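Local coordinates for N5-Carboxyaminoimidazole ribonucleotide synthetase (PDB 3ORQ), which catalyses the ATP-dependent carboxylation of 5-aminoimidazole ribonucleotide with bicarbonate to N5-carboxyaminoimidazole ribonucleotide, a step of purine biosynthesis, at residues Ala140-Phe154 against Leu177-Leu189. Residues are numbered along the deposited sequence; the frame is centred on the assembly and turned at random.
Sequences AIETLGYPFIVKTRF and LIETSECVAEKYL. With ADP (adenosine-5'-diphosphate), chain D.
Lys151 and Glu186 meet at the adenine of ADP, where Lys151 NZ lies 2.7 Å from Glu186 OE1 in a salt bridge, NZ meeting OE1 from above the carboxylate plane, 52° out of it. NZ also donates to ADP O1A (2.9 Å) and N7, so three acceptors grip one ammonium group. The lysine chain is extended beyond CG, which carries NZ from the strand to the nucleotide. Glu186 OE2 takes a bond from ADP N6 at 2.8 Å, while OE1 has a second cation in Lys115. Such flanking positive charge would probably keep this carboxylate ionised. The backbone adds two more bonds: Lys187 O takes a second bond from N6, and Leu189 N donates to N1. Tyr188 lays one ring face against the base, with ADP C2 3.4 Å above the ring plane and offset toward its rim; Ile149 CG2 meets the edge of that ring.

Behind this site, strands 148-152 and 183-187 run antiparallel at 154°. Lys151 and Val184 form a hydrogen-bonded pair, in which Lys151 N to Val184 O and Val184 N to Lys151 O both measure 2.8 Å; Ile149 and Glu186 form a second hydrogen-bonded pair, with somewhat longer bonds. This register fixes Lys151 and Glu186 on the nucleotide face. The other face is apolar: Val150 CG1 packs 3.6 Å from Cys183 CB and also touches Ile178, whereas Ala185 CB is met by Leu144 CD1 and the Phe148 ring. At the far end Arg153 NH1 bridges to Glu182 OE2 (2.9 Å), guanidinium and carboxylate planes only 5° apart, and Arg153 NE pairs with Asp110. Together these strands form the centre of the small four-stranded antiparallel sheet that, in ATP-grasp enzymes, clasps the nucleotide against the larger sheet.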
# COMPACT_ATOMS: atom_id res chain seq x y z
N ALA A 140 17.54 -12.23 -43.65
CA ALA A 140 17.12 -12.85 -42.37
C ALA A 140 16.95 -14.37 -42.45
O ALA A 140 17.28 -15.09 -41.49
CB ALA A 140 15.84 -12.20 -41.84
N ILE A 141 16.43 -14.85 -43.59
CA ILE A 141 16.30 -16.29 -43.82
C ILE A 141 17.70 -16.86 -43.89
O ILE A 141 17.95 -17.95 -43.36
CB ILE A 141 15.50 -16.62 -45.11
CG1 ILE A 141 14.05 -16.14 -45.01
CG2 ILE A 141 15.54 -18.13 -45.40
CD1 ILE A 141 13.24 -16.36 -46.27
N GLU A 142 18.62 -16.12 -44.50
CA GLU A 142 20.01 -16.54 -44.66
C GLU A 142 20.80 -16.56 -43.34
O GLU A 142 21.48 -17.54 -43.03
CB GLU A 142 20.71 -15.64 -45.68
CG GLU A 142 22.22 -15.83 -45.75
CD GLU A 142 22.86 -14.94 -46.78
OE1 GLU A 142 22.38 -14.92 -47.94
OE2 GLU A 142 23.86 -14.26 -46.44
N THR A 143 20.68 -15.47 -42.58
CA THR A 143 21.53 -15.17 -41.43
C THR A 143 20.99 -15.70 -40.09
O THR A 143 21.69 -15.66 -39.08
CB THR A 143 21.76 -13.65 -41.35
OG1 THR A 143 22.16 -13.17 -42.64
CG2 THR A 143 22.83 -13.28 -40.31
N LEU A 144 19.75 -16.17 -40.08
CA LEU A 144 19.13 -16.69 -38.85
C LEU A 144 18.51 -18.07 -39.09
O LEU A 144 18.53 -18.94 -38.21
CB LEU A 144 18.05 -15.73 -38.34
CG LEU A 144 18.21 -14.21 -38.31
CD1 LEU A 144 16.82 -13.58 -38.35
CD2 LEU A 144 18.98 -13.70 -37.09
N GLY A 145 17.94 -18.26 -40.28
CA GLY A 145 17.25 -19.50 -40.64
C GLY A 145 15.87 -19.65 -40.01
O GLY A 145 15.48 -18.85 -39.14
N TYR A 146 15.13 -20.65 -40.48
CA TYR A 146 13.85 -21.04 -39.86
C TYR A 146 14.08 -21.86 -38.58
O TYR A 146 14.94 -22.76 -38.56
CB TYR A 146 13.02 -21.87 -40.83
CG TYR A 146 12.62 -21.16 -42.10
CD1 TYR A 146 11.88 -19.98 -42.07
CD2 TYR A 146 12.97 -21.68 -43.35
CE1 TYR A 146 11.51 -19.34 -43.25
CE2 TYR A 146 12.61 -21.05 -44.52
CZ TYR A 146 11.88 -19.88 -44.47
OH TYR A 146 11.53 -19.25 -45.65
N PRO A 147 13.32 -21.57 -37.50
CA PRO A 147 12.33 -20.49 -37.40
C PRO A 147 12.95 -19.16 -36.99
O PRO A 147 14.09 -19.13 -36.54
CB PRO A 147 11.38 -20.99 -36.29
CG PRO A 147 11.98 -22.29 -35.75
CD PRO A 147 13.38 -22.37 -36.27
N PHE A 148 12.20 -18.08 -37.21
CA PHE A 148 12.57 -16.72 -36.76
C PHE A 148 11.33 -15.82 -36.67
O PHE A 148 10.27 -16.11 -37.23
CB PHE A 148 13.65 -16.09 -37.65
CG PHE A 148 13.16 -15.65 -39.00
CD1 PHE A 148 13.05 -16.56 -40.05
CD2 PHE A 148 12.84 -14.31 -39.24
CE1 PHE A 148 12.60 -16.16 -41.31
CE2 PHE A 148 12.39 -13.90 -40.50
CZ PHE A 148 12.28 -14.83 -41.53
N ILE A 149 11.47 -14.71 -35.94
CA ILE A 149 10.33 -13.85 -35.68
C ILE A 149 10.62 -12.39 -36.00
O ILE A 149 11.67 -11.88 -35.64
CB ILE A 149 9.81 -14.04 -34.22
CG1 ILE A 149 8.68 -13.07 -33.90
CG2 ILE A 149 10.95 -13.90 -33.24
CD1 ILE A 149 7.73 -13.60 -32.82
N VAL A 150 9.69 -11.75 -36.70
CA VAL A 150 9.79 -10.33 -37.06
C VAL A 150 8.96 -9.44 -36.09
O VAL A 150 7.79 -9.71 -35.86
CB VAL A 150 9.31 -10.11 -38.50
CG1 VAL A 150 9.57 -8.70 -38.93
CG2 VAL A 150 10.02 -11.08 -39.43
N LYS A 151 9.60 -8.43 -35.49
CA LYS A 151 8.94 -7.48 -34.58
C LYS A 151 9.05 -6.06 -35.09
O LYS A 151 10.11 -5.67 -35.60
CB LYS A 151 9.53 -7.55 -33.15
CG LYS A 151 9.64 -8.94 -32.56
CD LYS A 151 10.44 -8.96 -31.24
CE LYS A 151 10.54 -10.37 -30.69
NZ LYS A 151 11.37 -10.43 -29.44
N THR A 152 7.97 -5.27 -34.96
CA THR A 152 8.06 -3.83 -35.20
C THR A 152 9.06 -3.27 -34.21
O THR A 152 9.18 -3.76 -33.08
CB THR A 152 6.68 -3.06 -35.14
OG1 THR A 152 6.29 -2.79 -33.79
CG2 THR A 152 5.58 -3.85 -35.81
N ARG A 153 9.80 -2.26 -34.62
CA ARG A 153 10.81 -1.74 -33.73
C ARG A 153 10.36 -0.57 -32.86
O ARG A 153 11.08 -0.17 -31.93
CB ARG A 153 12.13 -1.46 -34.47
CG ARG A 153 12.05 -0.52 -35.59
CD ARG A 153 13.33 -0.60 -36.41
NE ARG A 153 14.35 0.28 -35.85
CZ ARG A 153 15.21 0.99 -36.58
NH1 ARG A 153 15.16 0.90 -37.90
NH2 ARG A 153 16.10 1.78 -35.99
N PHE A 154 9.15 -0.05 -33.14
CA PHE A 154 8.65 1.10 -32.40
C PHE A 154 7.39 0.91 -31.55
O PHE A 154 7.40 1.25 -30.37
CB PHE A 154 8.54 2.31 -33.31
CG PHE A 154 9.87 2.91 -33.63
CD1 PHE A 154 10.50 3.79 -32.74
CD2 PHE A 154 10.53 2.57 -34.82
CE1 PHE A 154 11.74 4.33 -33.02
CE2 PHE A 154 11.78 3.11 -35.11
CZ PHE A 154 12.39 3.99 -34.21
N LEU A 177 3.69 -6.87 -42.64
CA LEU A 177 4.05 -6.04 -41.47
C LEU A 177 5.18 -5.06 -41.82
O LEU A 177 5.17 -3.90 -41.39
CB LEU A 177 4.41 -6.93 -40.28
CG LEU A 177 4.66 -6.31 -38.90
CD1 LEU A 177 3.36 -5.97 -38.18
CD2 LEU A 177 5.51 -7.23 -38.04
N ILE A 178 6.13 -5.52 -42.62
CA ILE A 178 7.31 -4.74 -42.99
C ILE A 178 6.97 -3.60 -43.97
O ILE A 178 7.62 -2.56 -43.96
CB ILE A 178 8.41 -5.66 -43.53
CG1 ILE A 178 8.93 -6.53 -42.38
CG2 ILE A 178 9.55 -4.86 -44.17
CD1 ILE A 178 9.26 -7.95 -42.77
N GLU A 179 5.93 -3.80 -44.78
CA GLU A 179 5.43 -2.76 -45.68
C GLU A 179 4.84 -1.56 -44.92
O GLU A 179 4.65 -0.49 -45.50
CB GLU A 179 4.39 -3.34 -46.65
CG GLU A 179 4.99 -4.21 -47.76
CD GLU A 179 3.94 -5.02 -48.53
OE1 GLU A 179 2.77 -4.56 -48.64
OE2 GLU A 179 4.28 -6.11 -49.04
N THR A 180 4.58 -1.73 -43.63
CA THR A 180 3.98 -0.66 -42.82
C THR A 180 4.88 -0.12 -41.70
O THR A 180 4.59 0.92 -41.11
CB THR A 180 2.64 -1.10 -42.17
OG1 THR A 180 2.87 -1.46 -40.80
CG2 THR A 180 2.01 -2.28 -42.91
N SER A 181 5.97 -0.82 -41.39
CA SER A 181 6.84 -0.41 -40.28
C SER A 181 8.21 -1.07 -40.36
O SER A 181 8.32 -2.25 -40.69
CB SER A 181 6.17 -0.71 -38.93
OG SER A 181 7.00 -0.33 -37.85
N GLU A 182 9.24 -0.28 -40.06
CA GLU A 182 10.61 -0.79 -39.97
C GLU A 182 10.65 -1.85 -38.87
O GLU A 182 10.12 -1.64 -37.77
CB GLU A 182 11.60 0.33 -39.65
CG GLU A 182 11.73 1.42 -40.72
CD GLU A 182 12.90 2.39 -40.48
OE1 GLU A 182 13.45 2.92 -41.48
OE2 GLU A 182 13.28 2.62 -39.30
N CYS A 183 11.28 -2.98 -39.16
CA CYS A 183 11.25 -4.10 -38.24
C CYS A 183 12.61 -4.66 -37.86
O CYS A 183 13.64 -4.25 -38.40
CB CYS A 183 10.39 -5.21 -38.83
SG CYS A 183 8.65 -4.88 -38.73
N VAL A 184 12.60 -5.60 -36.91
CA VAL A 184 13.78 -6.40 -36.59
C VAL A 184 13.41 -7.87 -36.66
O VAL A 184 12.29 -8.24 -36.30
CB VAL A 184 14.32 -6.17 -35.18
CG1 VAL A 184 15.74 -6.71 -35.10
CG2 VAL A 184 14.32 -4.70 -34.78
N ALA A 185 14.34 -8.70 -37.12
CA ALA A 185 14.19 -10.15 -37.01
C ALA A 185 15.24 -10.79 -36.07
O ALA A 185 16.34 -10.27 -35.91
CB ALA A 185 14.21 -10.79 -38.39
N GLU A 186 14.86 -11.88 -35.42
CA GLU A 186 15.72 -12.56 -34.44
C GLU A 186 15.34 -14.05 -34.42
O GLU A 186 14.20 -14.41 -34.72
CB GLU A 186 15.55 -11.94 -33.04
CG GLU A 186 14.11 -11.92 -32.56
CD GLU A 186 13.94 -11.51 -31.11
OE1 GLU A 186 13.65 -10.31 -30.89
OE2 GLU A 186 14.07 -12.40 -30.20
N LYS A 187 16.29 -14.91 -34.08
CA LYS A 187 16.02 -16.35 -34.01
C LYS A 187 14.82 -16.69 -33.09
O LYS A 187 14.73 -16.21 -31.93
CB LYS A 187 17.26 -17.10 -33.50
CG LYS A 187 18.33 -17.44 -34.55
CD LYS A 187 19.52 -18.17 -33.90
CE LYS A 187 20.58 -18.65 -34.93
NZ LYS A 187 20.16 -19.87 -35.66
N TYR A 188 13.91 -17.53 -33.59
CA TYR A 188 12.88 -18.09 -32.71
C TYR A 188 13.45 -19.31 -31.97
O TYR A 188 13.76 -20.35 -32.59
CB TYR A 188 11.60 -18.44 -33.46
CG TYR A 188 10.43 -18.74 -32.56
CD1 TYR A 188 9.69 -17.71 -31.96
CD2 TYR A 188 10.04 -20.07 -32.31
CE1 TYR A 188 8.60 -17.98 -31.11
CE2 TYR A 188 8.95 -20.36 -31.48
CZ TYR A 188 8.23 -19.31 -30.88
OH TYR A 188 7.15 -19.58 -30.07
N LEU A 189 13.61 -19.13 -30.65
CA LEU A 189 14.24 -20.10 -29.78
C LEU A 189 13.25 -21.11 -29.25
O LEU A 189 12.06 -20.86 -29.22
CB LEU A 189 14.86 -19.40 -28.57
CG LEU A 189 15.98 -18.38 -28.79
CD1 LEU A 189 16.41 -17.78 -27.45
CD2 LEU A 189 17.13 -18.99 -29.50
PB ADP D . 6.62 -7.46 -25.99
O1B ADP D . 7.66 -6.38 -25.93
O2B ADP D . 6.22 -8.15 -24.71
O3B ADP D . 5.44 -7.04 -26.82
PA ADP D . 8.53 -9.51 -26.48
O1A ADP D . 9.61 -9.24 -27.50
O2A ADP D . 8.85 -9.33 -25.02
O3A ADP D . 7.22 -8.65 -26.89
O5' ADP D . 7.95 -11.00 -26.66
C5' ADP D . 6.76 -11.41 -26.01
C4' ADP D . 6.80 -12.92 -25.85
O4' ADP D . 6.93 -13.58 -27.14
C3' ADP D . 7.98 -13.41 -25.01
O3' ADP D . 7.72 -13.42 -23.60
C2' ADP D . 8.20 -14.81 -25.55
O2' ADP D . 7.43 -15.75 -24.82
C1' ADP D . 7.75 -14.75 -27.00
N9 ADP D . 9.00 -14.53 -27.76
C8 ADP D . 9.48 -13.33 -28.14
N7 ADP D . 10.67 -13.44 -28.79
C5 ADP D . 10.94 -14.77 -28.83
C6 ADP D . 12.04 -15.60 -29.38
N6 ADP D . 13.07 -14.99 -30.02
N1 ADP D . 11.96 -16.94 -29.21
C2 ADP D . 10.92 -17.53 -28.56
N3 ADP D . 9.88 -16.84 -28.02
C4 ADP D . 9.85 -15.48 -28.14